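Local coordinates for DNA helicase RecQ (Deinococcus radiodurans, PDB 4Q48), which probably couples ATP hydrolysis to the unwinding of duplex DNA, translocating in the 3'-5' direction, as the catalytic core of a RecQ-family helicase, at residues C55-S60 with L117-P122; F142-A147 with L174-L179; V70-A75 with P159-L164; R90-N95 with R104-A109. One frame throughout, in Å; residues are numbered along the deposited sequence.

Contact 1: residues C55-S60 with L117-P122; sequences CYQLPS and LLYVAP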
loop_
_atom_site.group_PDB
_atom_site.type_symbol
_atom_site.label_atom_id
_atom_site.label_comp_id
_atom_site.label_asym_id
_atom_site.label_seq_id
_atom_site.Cartn_x
_atom_site.Cartn_y
_atom_site.Cartn_z
ATOM N N CYS A 55 -7.956 -14.984 -6.943
ATOM C CA CYS A 55 -8.522 -15.181 -5.628
ATOM C C CYS A 55 -10.038 -15.033 -5.582
ATOM O O CYS A 55 -10.671 -15.429 -4.598
ATOM C CB CYS A 55 -7.853 -14.220 -4.656
ATOM S SG CYS A 55 -6.100 -14.641 -4.396
ATOM N N TYR A 56 -10.626 -14.426 -6.605
ATOM C CA TYR A 56 -12.071 -14.443 -6.699
ATOM C C TYR A 56 -12.540 -15.130 -7.968
ATOM O O TYR A 56 -13.610 -15.728 -7.985
ATOM C CB TYR A 56 -12.662 -13.036 -6.605
ATOM C CG TYR A 56 -12.219 -12.061 -7.658
ATOM C CD1 TYR A 56 -12.748 -12.097 -8.943
ATOM C CD2 TYR A 56 -11.301 -11.062 -7.353
ATOM C CE1 TYR A 56 -12.340 -11.179 -9.910
ATOM C CE2 TYR A 56 -10.892 -10.142 -8.308
ATOM C CZ TYR A 56 -11.408 -10.198 -9.582
ATOM O OH TYR A 56 -10.997 -9.270 -10.520
ATOM N N GLN A 57 -11.752 -15.044 -9.029
ATOM C CA GLN A 57 -12.110 -15.655 -10.306
ATOM C C GLN A 57 -12.196 -17.168 -10.197
ATOM O O GLN A 57 -13.121 -17.791 -10.708
ATOM C CB GLN A 57 -11.078 -15.280 -11.360
ATOM C CG GLN A 57 -11.153 -13.839 -11.804
ATOM C CD GLN A 57 -9.993 -13.457 -12.691
ATOM O OE1 GLN A 57 -8.916 -14.039 -12.613
ATOM N NE2 GLN A 57 -10.218 -12.502 -13.563
ATOM N N LEU A 58 -11.233 -17.757 -9.505
ATOM C CA LEU A 58 -11.187 -19.200 -9.350
ATOM C C LEU A 58 -12.318 -19.672 -8.419
ATOM O O LEU A 58 -13.055 -20.592 -8.772
ATOM C CB LEU A 58 -9.804 -19.634 -8.850
ATOM C CG LEU A 58 -9.465 -21.112 -8.732
ATOM C CD1 LEU A 58 -10.049 -21.898 -9.877
ATOM C CD2 LEU A 58 -7.958 -21.266 -8.712
ATOM N N PRO A 59 -12.465 -19.043 -7.232
ATOM C CA PRO A 59 -13.653 -19.394 -6.451
ATOM C C PRO A 59 -14.966 -19.197 -7.229
ATOM O O PRO A 59 -15.875 -20.011 -7.058
ATOM C CB PRO A 59 -13.580 -18.436 -5.257
ATOM C CG PRO A 59 -12.132 -18.128 -5.119
ATOM C CD PRO A 59 -11.602 -18.087 -6.509
ATOM N N SER A 60 -15.080 -18.158 -8.055
ATOM C CA SER A 60 -16.296 -17.991 -8.846
ATOM C C SER A 60 -16.519 -19.197 -9.780
ATOM O O SER A 60 -17.660 -19.604 -10.041
ATOM C CB SER A 60 -16.271 -16.682 -9.630
ATOM O OG SER A 60 -16.173 -15.543 -8.766
ATOM N N LEU A 117 -18.529 -14.614 -14.332
ATOM C CA LEU A 117 -18.147 -13.382 -13.678
ATOM C C LEU A 117 -18.976 -12.242 -14.203
ATOM O O LEU A 117 -19.289 -12.182 -15.390
ATOM C CB LEU A 117 -16.664 -13.075 -13.888
ATOM C CG LEU A 117 -15.720 -14.101 -13.296
ATOM C CD1 LEU A 117 -14.360 -13.922 -13.904
ATOM C CD2 LEU A 117 -15.696 -13.967 -11.796
ATOM N N LEU A 118 -19.380 -11.367 -13.303
ATOM C CA LEU A 118 -20.008 -10.132 -13.692
ATOM C C LEU A 118 -19.257 -8.964 -13.065
ATOM O O LEU A 118 -19.195 -8.812 -11.837
ATOM C CB LEU A 118 -21.466 -10.107 -13.279
ATOM C CG LEU A 118 -22.080 -8.773 -13.694
ATOM C CD1 LEU A 118 -22.176 -8.697 -15.200
ATOM C CD2 LEU A 118 -23.432 -8.578 -13.071
ATOM N N TYR A 119 -18.651 -8.152 -13.915
ATOM C CA TYR A 119 -17.984 -6.941 -13.462
ATOM C C TYR A 119 -18.993 -5.786 -13.444
ATOM O O TYR A 119 -19.650 -5.497 -14.448
ATOM C CB TYR A 119 -16.772 -6.650 -14.364
ATOM C CG TYR A 119 -15.596 -7.577 -14.102
ATOM C CD1 TYR A 119 -15.445 -8.778 -14.786
ATOM C CD2 TYR A 119 -14.667 -7.266 -13.135
ATOM C CE1 TYR A 119 -14.368 -9.619 -14.522
ATOM C CE2 TYR A 119 -13.605 -8.084 -12.875
ATOM C CZ TYR A 119 -13.450 -9.253 -13.557
ATOM O OH TYR A 119 -12.357 -10.036 -13.236
ATOM N N VAL A 120 -19.123 -5.127 -12.303
ATOM C CA VAL A 120 -20.157 -4.123 -12.168
ATOM C C VAL A 120 -19.657 -2.907 -11.400
ATOM O O VAL A 120 -19.112 -3.018 -10.312
ATOM C CB VAL A 120 -21.410 -4.735 -11.463
ATOM C CG1 VAL A 120 -20.998 -5.528 -10.230
ATOM C CG2 VAL A 120 -22.451 -3.673 -11.117
ATOM N N ALA A 121 -19.835 -1.739 -11.994
ATOM C CA ALA A 121 -19.496 -0.504 -11.341
ATOM C C ALA A 121 -20.372 -0.376 -10.100
ATOM O O ALA A 121 -21.523 -0.803 -10.104
ATOM C CB ALA A 121 -19.708 0.665 -12.280
ATOM N N PRO A 122 -19.832 0.240 -9.041
ATOM C CA PRO A 122 -20.555 0.479 -7.787
ATOM C C PRO A 122 -21.849 1.234 -8.020
ATOM O O PRO A 122 -22.863 1.009 -7.358
ATOM C CB PRO A 122 -19.575 1.339 -6.986
ATOM C CG PRO A 122 -18.245 1.003 -7.541
ATOM C CD PRO A 122 -18.445 0.733 -8.987
#
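Two hydrogen bonds meet on one atom, the phenolic oxygen of Tyr-119. Tyr-56 OH lies 3.1 Å from Tyr-119 OH, and either hydroxyl could be the donor. Gln-57 adds an N-H from the same helix: NE2 donates to Tyr-119 OH across 3.3 Å, with an angle of 147° at the hydrogen and the acceptor tilted from the amide plane. Gln-57 gets there because its CG stands beside the backbone N and the chain runs on extended. The amide plane stands almost perpendicular to the Tyr-119 ring, 89° apart.

The two tyrosine side chains cross at about a right angle, and each hydroxyl sits at the edge of the other ring, with Tyr-56 CE1 4.3 Å from Tyr-119 CZ. Tyr-56 holds CG in the crowded position between the backbone N and the carbonyl carbon (chi1 60°), which swings its ring toward the strand.

Leu-117 packs with both its methyls. CD1 rests 3.8 Å from Gln-57 CG, while CD2 meets Ser-60 at CB and OG. The Ser-60 hydroxyl is turned back onto its own helix, where OG donates to Tyr-56 O at 2.7 Å; that carbonyl also accepts from Ser-60 N and so carries two bonds.

This is the helix after the P-loop packing on a sheet face of the first RecA-like domain, and Gln-57 also lies close to the ADP-binding Ser-53. Around the contact, Leu-84 and Met-77 of helix 74-84 touch Leu-117 and Tyr-119 respectively, Ala-143 of strand 139-145 meets Tyr-56, Leu-141 meets Ser-60, and strand 117-120 bonds to strands 66-70 and 91-94 on its two sides.

Contact 2: residues F142-A147 with L174-L179; sequences FAIDEA and LPRVAL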
loop_
_atom_site.group_PDB
_atom_site.type_symbol
_atom_site.label_atom_id
_atom_site.label_comp_id
_atom_site.label_asym_id
_atom_site.label_seq_id
_atom_site.Cartn_x
_atom_site.Cartn_y
_atom_site.Cartn_z
ATOM N N PHE A 142 -19.603 -12.202 -3.734
ATOM C CA PHE A 142 -19.208 -10.825 -4.008
ATOM C C PHE A 142 -17.709 -10.648 -3.796
ATOM O O PHE A 142 -17.201 -10.953 -2.708
ATOM C CB PHE A 142 -19.956 -9.865 -3.101
ATOM C CG PHE A 142 -21.407 -9.756 -3.398
ATOM C CD1 PHE A 142 -21.845 -9.069 -4.517
ATOM C CD2 PHE A 142 -22.347 -10.365 -2.574
ATOM C CE1 PHE A 142 -23.212 -8.951 -4.797
ATOM C CE2 PHE A 142 -23.693 -10.269 -2.847
ATOM C CZ PHE A 142 -24.130 -9.556 -3.967
ATOM N N ALA A 143 -17.002 -10.159 -4.817
ATOM C CA ALA A 143 -15.600 -9.731 -4.649
ATOM C C ALA A 143 -15.528 -8.238 -4.738
ATOM O O ALA A 143 -15.843 -7.660 -5.788
ATOM C CB ALA A 143 -14.719 -10.341 -5.685
ATOM N N ILE A 144 -15.120 -7.602 -3.643
ATOM C CA ILE A 144 -14.886 -6.158 -3.649
ATOM C C ILE A 144 -13.395 -5.882 -3.912
ATOM O O ILE A 144 -12.547 -6.053 -3.029
ATOM C CB ILE A 144 -15.352 -5.506 -2.335
ATOM C CG1 ILE A 144 -16.873 -5.616 -2.197
ATOM C CG2 ILE A 144 -15.031 -4.043 -2.315
ATOM C CD1 ILE A 144 -17.344 -6.710 -1.245
ATOM N N ASP A 145 -13.080 -5.517 -5.158
ATOM C CA ASP A 145 -11.707 -5.196 -5.536
ATOM C C ASP A 145 -11.430 -3.730 -5.254
ATOM O O ASP A 145 -12.342 -2.893 -5.325
ATOM C CB ASP A 145 -11.426 -5.497 -7.010
ATOM C CG ASP A 145 -9.956 -5.843 -7.258
ATOM O OD1 ASP A 145 -9.093 -5.370 -6.472
ATOM O OD2 ASP A 145 -9.665 -6.588 -8.226
ATOM N N GLU A 146 -10.167 -3.439 -4.948
ATOM C CA GLU A 146 -9.760 -2.125 -4.464
ATOM C C GLU A 146 -10.594 -1.653 -3.284
ATOM O O GLU A 146 -11.109 -0.527 -3.290
ATOM C CB GLU A 146 -9.810 -1.105 -5.594
ATOM C CG GLU A 146 -8.525 -1.116 -6.408
ATOM C CD GLU A 146 -8.782 -0.979 -7.874
ATOM O OE1 GLU A 146 -9.967 -1.060 -8.257
ATOM O OE2 GLU A 146 -7.817 -0.780 -8.642
ATOM N N ALA A 147 -10.705 -2.518 -2.271
ATOM C CA ALA A 147 -11.560 -2.283 -1.110
ATOM C C ALA A 147 -11.210 -1.001 -0.344
ATOM O O ALA A 147 -12.028 -0.454 0.415
ATOM C CB ALA A 147 -11.495 -3.469 -0.182
ATOM N N LEU A 174 -24.205 -14.969 1.361
ATOM C CA LEU A 174 -23.183 -15.033 0.302
ATOM C C LEU A 174 -21.808 -14.549 0.772
ATOM O O LEU A 174 -21.707 -13.542 1.485
ATOM C CB LEU A 174 -23.619 -14.219 -0.911
ATOM C CG LEU A 174 -24.863 -14.734 -1.644
ATOM C CD1 LEU A 174 -25.191 -13.843 -2.830
ATOM C CD2 LEU A 174 -24.741 -16.191 -2.066
ATOM N N PRO A 175 -20.738 -15.233 0.329
ATOM C CA PRO A 175 -19.357 -14.882 0.695
ATOM C C PRO A 175 -18.935 -13.506 0.188
ATOM O O PRO A 175 -19.346 -13.113 -0.905
ATOM C CB PRO A 175 -18.517 -15.968 -0.003
ATOM C CG PRO A 175 -19.444 -17.067 -0.276
ATOM C CD PRO A 175 -20.776 -16.421 -0.543
ATOM N N ARG A 176 -18.131 -12.803 0.983
ATOM C CA ARG A 176 -17.547 -11.517 0.603
ATOM C C ARG A 176 -16.024 -11.617 0.634
ATOM O O ARG A 176 -15.452 -11.859 1.696
ATOM C CB ARG A 176 -17.950 -10.400 1.565
ATOM C CG ARG A 176 -19.187 -9.635 1.215
ATOM C CD ARG A 176 -19.544 -8.626 2.313
ATOM N NE ARG A 176 -19.384 -9.138 3.677
ATOM C CZ ARG A 176 -20.232 -9.950 4.290
ATOM N NH1 ARG A 176 -21.321 -10.373 3.659
ATOM N NH2 ARG A 176 -19.985 -10.351 5.529
ATOM N N VAL A 177 -15.345 -11.416 -0.489
ATOM C CA VAL A 177 -13.893 -11.297 -0.395
ATOM C C VAL A 177 -13.461 -9.922 -0.901
ATOM O O VAL A 177 -13.851 -9.482 -1.989
ATOM C CB VAL A 177 -13.153 -12.429 -1.161
ATOM C CG1 VAL A 177 -13.464 -12.398 -2.657
ATOM C CG2 VAL A 177 -11.669 -12.325 -0.923
ATOM N N ALA A 178 -12.724 -9.214 -0.056
ATOM C CA ALA A 178 -12.238 -7.870 -0.371
ATOM C C ALA A 178 -10.740 -7.928 -0.591
ATOM O O ALA A 178 -9.994 -8.475 0.226
ATOM C CB ALA A 178 -12.594 -6.867 0.737
ATOM N N LEU A 179 -10.296 -7.413 -1.722
ATOM C CA LEU A 179 -8.884 -7.477 -2.044
ATOM C C LEU A 179 -8.307 -6.090 -2.271
ATOM O O LEU A 179 -8.977 -5.221 -2.849
ATOM C CB LEU A 179 -8.664 -8.351 -3.280
ATOM C CG LEU A 179 -9.501 -9.631 -3.376
ATOM C CD1 LEU A 179 -10.736 -9.375 -4.241
ATOM C CD2 LEU A 179 -8.682 -10.780 -3.921
#
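Asp-145 turns CG anti to its backbone N (chi1 -151°), and OD1 then accepts from Glu-146 N at 2.7 Å through its anti lone pair; the same oxygen makes a salt bridge with Lys-52, an ADP-binding residue. Phe-142, by contrast, keeps CG beside its backbone N (chi1 -69°), and its CE2 meets Leu-174 CD1 at 3.9 Å, the two side chains crossing obliquely.

Between them runs a parallel ladder. Phe-142 N donates to Pro-175 O almost straight, at 177°, and Phe-142 O receives Val-177 N. Ile-144 repeats the pattern, its N going to Val-177 O and its O taking Leu-179 N at 2.9 Å. Beyond the strand Ala-147 N reaches Leu-179 O from above the carbonyl plane, at 3.3 Å. That bond ties the DEAH box, motif II of this helicase family and here residues 145-148, to the next strand.

Ala-143, Val-177 and Leu-179 share one sheet face with Asp-145; all but Val-177, which packs on Val-44, touch Tyr-56 of helix 50-62. On the other, Phe-142 and Ile-144 lie under Leu-167 of helix 165-170, which makes the beta-alpha-beta crossover between the two strands. Strands 66-70 and 42-45 flank the pair.

Contact 3: residues V70-A75 with P159-L164; sequences VSPLIA and PEYQQL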
loop_
_atom_site.group_PDB
_atom_site.type_symbol
_atom_site.label_atom_id
_atom_site.label_comp_id
_atom_site.label_asym_id
_atom_site.label_seq_id
_atom_site.Cartn_x
_atom_site.Cartn_y
_atom_site.Cartn_z
ATOM N N VAL A 70 -17.033 -6.197 -7.718
ATOM C CA VAL A 70 -17.202 -4.767 -7.647
ATOM C C VAL A 70 -15.889 -4.036 -7.910
ATOM O O VAL A 70 -14.880 -4.318 -7.263
ATOM C CB VAL A 70 -17.736 -4.368 -6.294
ATOM C CG1 VAL A 70 -18.352 -2.987 -6.372
ATOM C CG2 VAL A 70 -18.751 -5.385 -5.838
ATOM N N SER A 71 -15.901 -3.111 -8.865
ATOM C CA SER A 71 -14.715 -2.320 -9.203
ATOM C C SER A 71 -15.083 -0.983 -9.866
ATOM O O SER A 71 -16.010 -0.905 -10.696
ATOM C CB SER A 71 -13.762 -3.108 -10.117
ATOM O OG SER A 71 -12.818 -2.248 -10.745
ATOM N N PRO A 72 -14.348 0.076 -9.504
ATOM C CA PRO A 72 -14.498 1.396 -10.114
ATOM C C PRO A 72 -13.855 1.516 -11.497
ATOM O O PRO A 72 -14.267 2.375 -12.282
ATOM C CB PRO A 72 -13.813 2.321 -9.112
ATOM C CG PRO A 72 -12.992 1.429 -8.205
ATOM C CD PRO A 72 -13.206 0.016 -8.581
ATOM N N LEU A 73 -12.875 0.666 -11.795
ATOM C CA LEU A 73 -12.104 0.776 -13.038
ATOM C C LEU A 73 -12.890 0.305 -14.258
ATOM O O LEU A 73 -12.563 -0.720 -14.864
ATOM C CB LEU A 73 -10.801 -0.031 -12.921
ATOM C CG LEU A 73 -10.034 0.082 -11.595
ATOM C CD1 LEU A 73 -8.821 -0.829 -11.567
ATOM C CD2 LEU A 73 -9.609 1.528 -11.359
ATOM N N ILE A 74 -13.905 1.075 -14.637
ATOM C CA ILE A 74 -14.803 0.646 -15.697
ATOM C C ILE A 74 -14.125 0.886 -17.042
ATOM O O ILE A 74 -14.374 0.165 -18.012
ATOM C CB ILE A 74 -16.192 1.372 -15.615
ATOM C CG1 ILE A 74 -16.142 2.807 -16.149
ATOM C CG2 ILE A 74 -16.710 1.381 -14.185
ATOM C CD1 ILE A 74 -17.439 3.587 -15.906
ATOM N N ALA A 75 -13.238 1.880 -17.075
ATOM C CA ALA A 75 -12.410 2.149 -18.246
ATOM C C ALA A 75 -11.433 0.988 -18.475
ATOM O O ALA A 75 -11.225 0.547 -19.608
ATOM C CB ALA A 75 -11.663 3.475 -18.079
ATOM N N PRO A 159 -17.555 8.166 -2.550
ATOM C CA PRO A 159 -18.746 8.211 -1.690
ATOM C C PRO A 159 -19.599 6.962 -1.907
ATOM O O PRO A 159 -20.268 6.490 -0.983
ATOM C CB PRO A 159 -19.471 9.486 -2.147
ATOM C CG PRO A 159 -18.469 10.236 -2.988
ATOM C CD PRO A 159 -17.603 9.182 -3.609
ATOM N N GLU A 160 -19.522 6.430 -3.129
ATOM C CA GLU A 160 -20.164 5.176 -3.503
ATOM C C GLU A 160 -19.664 4.089 -2.573
ATOM O O GLU A 160 -20.442 3.431 -1.883
ATOM C CB GLU A 160 -19.827 4.792 -4.951
ATOM C CG GLU A 160 -19.911 5.906 -5.995
ATOM C CD GLU A 160 -19.282 5.503 -7.338
ATOM O OE1 GLU A 160 -20.039 5.190 -8.294
ATOM O OE2 GLU A 160 -18.026 5.465 -7.420
ATOM N N TYR A 161 -18.347 3.918 -2.559
ATOM C CA TYR A 161 -17.731 2.779 -1.902
ATOM C C TYR A 161 -18.088 2.563 -0.427
ATOM O O TYR A 161 -18.103 1.422 0.017
ATOM C CB TYR A 161 -16.205 2.836 -2.077
ATOM C CG TYR A 161 -15.765 1.861 -3.147
ATOM C CD1 TYR A 161 -16.189 2.004 -4.464
ATOM C CD2 TYR A 161 -15.015 0.729 -2.816
ATOM C CE1 TYR A 161 -15.829 1.075 -5.436
ATOM C CE2 TYR A 161 -14.655 -0.206 -3.776
ATOM C CZ TYR A 161 -15.069 -0.035 -5.090
ATOM O OH TYR A 161 -14.711 -0.972 -6.053
ATOM N N GLN A 162 -18.432 3.601 0.330
ATOM C CA GLN A 162 -18.706 3.327 1.734
ATOM C C GLN A 162 -20.168 2.971 1.937
ATOM O O GLN A 162 -20.613 2.816 3.072
ATOM C CB GLN A 162 -18.389 4.526 2.626
ATOM C CG GLN A 162 -18.977 5.832 2.125
ATOM C CD GLN A 162 -18.584 7.006 2.993
ATOM O OE1 GLN A 162 -17.906 6.839 4.009
ATOM N NE2 GLN A 162 -19.040 8.197 2.623
ATOM N N GLN A 163 -20.914 2.833 0.846
ATOM C CA GLN A 163 -22.274 2.310 0.917
ATOM C C GLN A 163 -22.339 0.784 0.783
ATOM O O GLN A 163 -23.364 0.165 1.102
ATOM C CB GLN A 163 -23.142 2.955 -0.144
ATOM C CG GLN A 163 -23.175 4.455 -0.047
ATOM C CD GLN A 163 -24.239 5.048 -0.937
ATOM O OE1 GLN A 163 -25.265 4.410 -1.202
ATOM N NE2 GLN A 163 -23.989 6.259 -1.439
ATOM N N LEU A 164 -21.237 0.182 0.338
ATOM C CA LEU A 164 -21.141 -1.266 0.157
ATOM C C LEU A 164 -21.285 -2.005 1.474
ATOM O O LEU A 164 -21.134 -3.232 1.529
ATOM C CB LEU A 164 -19.801 -1.635 -0.478
ATOM C CG LEU A 164 -19.642 -1.193 -1.931
ATOM C CD1 LEU A 164 -18.309 -1.630 -2.467
ATOM C CD2 LEU A 164 -20.792 -1.681 -2.816
#
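Tyr-161 and Pro-72 cross at about a right angle, the phenol end of the tyrosine set against the proline ring. Pro-72 CD comes within 3.1 Å of Tyr-161 OH and 4.0 Å of CZ, while its CG is near OH and CE1. The hydroxyl also approaches Ser-71 CA, but its hydrogen bond goes elsewhere, to Asp-145 O at the start of the DEAH box. Val-70 and Tyr-161 slide past each other in opposite directions, whereas Val-70 and Leu-164 reach tip to tip: CG1 of the valine, anti to its backbone N (chi1 -161°), stops 4.1 Å from Leu-164 CD1. That leucine methyl also sits over one face of the Tyr-161 ring, 4.0 Å above the plane and offset toward the rim.

Here the end of a central strand of the first RecA-like domain, 66-70, and the turn after it meet the loop that leads from strand 139-145 to helix 165-170. The turn is an ST turn: Ser-71 OG accepts from Leu-73 N at 3.1 Å, and Leu-73 is the centre of an inverse gamma turn. Ile-144 touches Val-70, Tyr-161 and Leu-164, and Leu-125 of helix 122-125 packs on both Val-70 and Leu-164.

Contact 4: residues R90-N95 with R104-A109; sequences RAAFLN and REVEDA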
loop_
_atom_site.group_PDB
_atom_site.type_symbol
_atom_site.label_atom_id
_atom_site.label_comp_id
_atom_site.label_asym_id
_atom_site.label_seq_id
_atom_site.Cartn_x
_atom_site.Cartn_y
_atom_site.Cartn_z
ATOM N N ARG A 90 -16.811 -17.200 -18.998
ATOM C CA ARG A 90 -17.874 -16.306 -19.448
ATOM C C ARG A 90 -17.968 -15.119 -18.484
ATOM O O ARG A 90 -18.166 -15.316 -17.285
ATOM C CB ARG A 90 -19.198 -17.061 -19.524
ATOM C CG ARG A 90 -19.050 -18.513 -20.006
ATOM C CD ARG A 90 -20.309 -19.302 -19.737
ATOM N NE ARG A 90 -20.273 -19.866 -18.386
ATOM C CZ ARG A 90 -21.309 -20.441 -17.781
ATOM N NH1 ARG A 90 -22.475 -20.537 -18.405
ATOM N NH2 ARG A 90 -21.178 -20.908 -16.551
ATOM N N ALA A 91 -17.809 -13.900 -18.989
ATOM C CA ALA A 91 -17.893 -12.732 -18.126
ATOM C C ALA A 91 -18.485 -11.544 -18.865
ATOM O O ALA A 91 -18.511 -11.523 -20.097
ATOM C CB ALA A 91 -16.542 -12.380 -17.580
ATOM N N ALA A 92 -18.906 -10.524 -18.125
ATOM C CA ALA A 92 -19.591 -9.419 -18.764
ATOM C C ALA A 92 -19.476 -8.169 -17.936
ATOM O O ALA A 92 -18.963 -8.210 -16.818
ATOM C CB ALA A 92 -21.035 -9.774 -18.997
ATOM N N PHE A 93 -19.922 -7.048 -18.493
ATOM C CA PHE A 93 -19.862 -5.787 -17.762
ATOM C C PHE A 93 -21.190 -5.158 -17.684
ATOM O O PHE A 93 -21.913 -5.103 -18.671
ATOM C CB PHE A 93 -18.943 -4.763 -18.423
ATOM C CG PHE A 93 -17.583 -5.245 -18.628
ATOM C CD1 PHE A 93 -16.750 -5.460 -17.545
ATOM C CD2 PHE A 93 -17.125 -5.510 -19.900
ATOM C CE1 PHE A 93 -15.469 -5.929 -17.716
ATOM C CE2 PHE A 93 -15.849 -5.977 -20.086
ATOM C CZ PHE A 93 -15.013 -6.178 -18.986
ATOM N N LEU A 94 -21.455 -4.600 -16.518
ATOM C CA LEU A 94 -22.677 -3.901 -16.260
ATOM C C LEU A 94 -22.304 -2.531 -15.675
ATOM O O LEU A 94 -21.739 -2.446 -14.584
ATOM C CB LEU A 94 -23.530 -4.739 -15.316
ATOM C CG LEU A 94 -25.019 -4.493 -15.118
ATOM C CD1 LEU A 94 -25.753 -4.938 -16.369
ATOM C CD2 LEU A 94 -25.486 -5.298 -13.905
ATOM N N ASN A 95 -22.626 -1.471 -16.415
ATOM C CA ASN A 95 -22.401 -0.093 -15.976
ATOM C C ASN A 95 -23.197 0.886 -16.841
ATOM O O ASN A 95 -23.714 0.520 -17.904
ATOM C CB ASN A 95 -20.916 0.276 -16.030
ATOM C CG ASN A 95 -20.273 -0.111 -17.346
ATOM O OD1 ASN A 95 -20.538 0.505 -18.376
ATOM N ND2 ASN A 95 -19.424 -1.133 -17.318
ATOM N N ARG A 104 -29.762 -4.669 -20.647
ATOM C CA ARG A 104 -30.886 -5.552 -20.432
ATOM C C ARG A 104 -30.519 -6.987 -20.799
ATOM O O ARG A 104 -31.129 -7.939 -20.281
ATOM C CB ARG A 104 -32.069 -5.035 -21.263
ATOM C CG ARG A 104 -33.387 -5.757 -21.137
ATOM C CD ARG A 104 -34.433 -5.080 -22.034
ATOM N NE ARG A 104 -34.445 -3.630 -21.831
ATOM C CZ ARG A 104 -34.548 -2.729 -22.807
ATOM N NH1 ARG A 104 -34.657 -3.121 -24.072
ATOM N NH2 ARG A 104 -34.538 -1.430 -22.518
ATOM N N GLU A 105 -29.473 -7.162 -21.609
ATOM C CA GLU A 105 -29.099 -8.521 -22.037
ATOM C C GLU A 105 -27.984 -9.132 -21.211
ATOM O O GLU A 105 -27.829 -10.361 -21.182
ATOM C CB GLU A 105 -28.658 -8.516 -23.507
ATOM C CG GLU A 105 -29.379 -7.487 -24.372
ATOM C CD GLU A 105 -28.935 -7.496 -25.827
ATOM O OE1 GLU A 105 -29.739 -7.926 -26.686
ATOM O OE2 GLU A 105 -27.738 -7.210 -26.089
ATOM N N VAL A 106 -27.257 -8.296 -20.482
ATOM C CA VAL A 106 -26.298 -8.801 -19.530
ATOM C C VAL A 106 -27.098 -9.254 -18.325
ATOM O O VAL A 106 -26.826 -10.297 -17.711
ATOM C CB VAL A 106 -25.252 -7.730 -19.174
ATOM C CG1 VAL A 106 -24.368 -8.174 -18.024
ATOM C CG2 VAL A 106 -24.409 -7.441 -20.406
ATOM N N GLU A 107 -28.114 -8.471 -18.011
ATOM C CA GLU A 107 -29.047 -8.851 -16.972
ATOM C C GLU A 107 -29.727 -10.186 -17.294
ATOM O O GLU A 107 -29.835 -11.034 -16.394
ATOM C CB GLU A 107 -30.074 -7.748 -16.755
ATOM C CG GLU A 107 -29.494 -6.631 -15.942
ATOM C CD GLU A 107 -30.391 -5.433 -15.894
ATOM O OE1 GLU A 107 -31.381 -5.419 -16.654
ATOM O OE2 GLU A 107 -30.109 -4.509 -15.098
ATOM N N ASP A 108 -30.163 -10.379 -18.547
ATOM C CA ASP A 108 -30.792 -11.650 -18.915
ATOM C C ASP A 108 -29.792 -12.763 -18.731
ATOM O O ASP A 108 -30.101 -13.833 -18.213
ATOM C CB ASP A 108 -31.275 -11.673 -20.375
ATOM C CG ASP A 108 -32.713 -11.189 -20.547
ATOM O OD1 ASP A 108 -33.281 -10.551 -19.624
ATOM O OD2 ASP A 108 -33.268 -11.448 -21.644
ATOM N N ALA A 109 -28.561 -12.466 -19.121
ATOM C CA ALA A 109 -27.527 -13.468 -19.117
ATOM C C ALA A 109 -27.165 -13.814 -17.689
ATOM O O ALA A 109 -26.949 -14.983 -17.359
ATOM C CB ALA A 109 -26.314 -12.964 -19.904
#
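The flat groups stand off from the centre of this contact. The Phe-93 ring leaves the strand on the side away from helix 104-109 and packs on Met-77 and Val-81 of helix 74-84; what Phe-93 gives the helix is its carbonyl, with O 3.8 Å from Val-106 CG2. The carboxylate of Glu-107 likewise turns elsewhere, into a salt bridge with Arg-129, and its CG alone comes close, 4.1 Å from Leu-94 CD1.

Val-106 does the main packing. Its CG1, anti to the backbone N (chi1 171°), fits between two strand residues, 3.8 Å from Ala-92 CB and 3.9 Å from Leu-94 CD1. CG2 occupies the position beside the backbone N, which directs it to the Phe-93 carbonyl. Strand 91-94 and helix 100-111 are the first two elements of a beta-alpha-beta unit completed by strand 117-120, and the short segments run at 135° to one another. Leu-94, with CG also anti to its backbone N (chi1 -163°), slides past Val-106 in the opposite direction, so CD1 touches the valine at CB as well as CG1. Leu-118 of strand 117-120 lies against Ala-92, Leu-94 and Val-106 together. Strand 91-94 is the outermost on its side of the sheet.

In the fold
From the N terminus, helix 50-62 opens contact 1, which closes only at strand 117-120. Within that loop the chain passes through 70-75, the first half of contact 3, and then makes the whole of contact 4, which is nested in the loops of both contacts 1 and 3. Contact 3 waits for residues 159-164, so it crosses contact 1. Contact 2 opens at 142 after contact 1 has closed, and finishes at 179, crossing contact 3 in turn. All four belong to one RecA-like domain. Contacts 1 and 4 share neighbouring strands, while Val-70 pairs with strand 139-145, linking contacts 3 and 2; Cys-55 packs on Leu-179 between contacts 1 and 2.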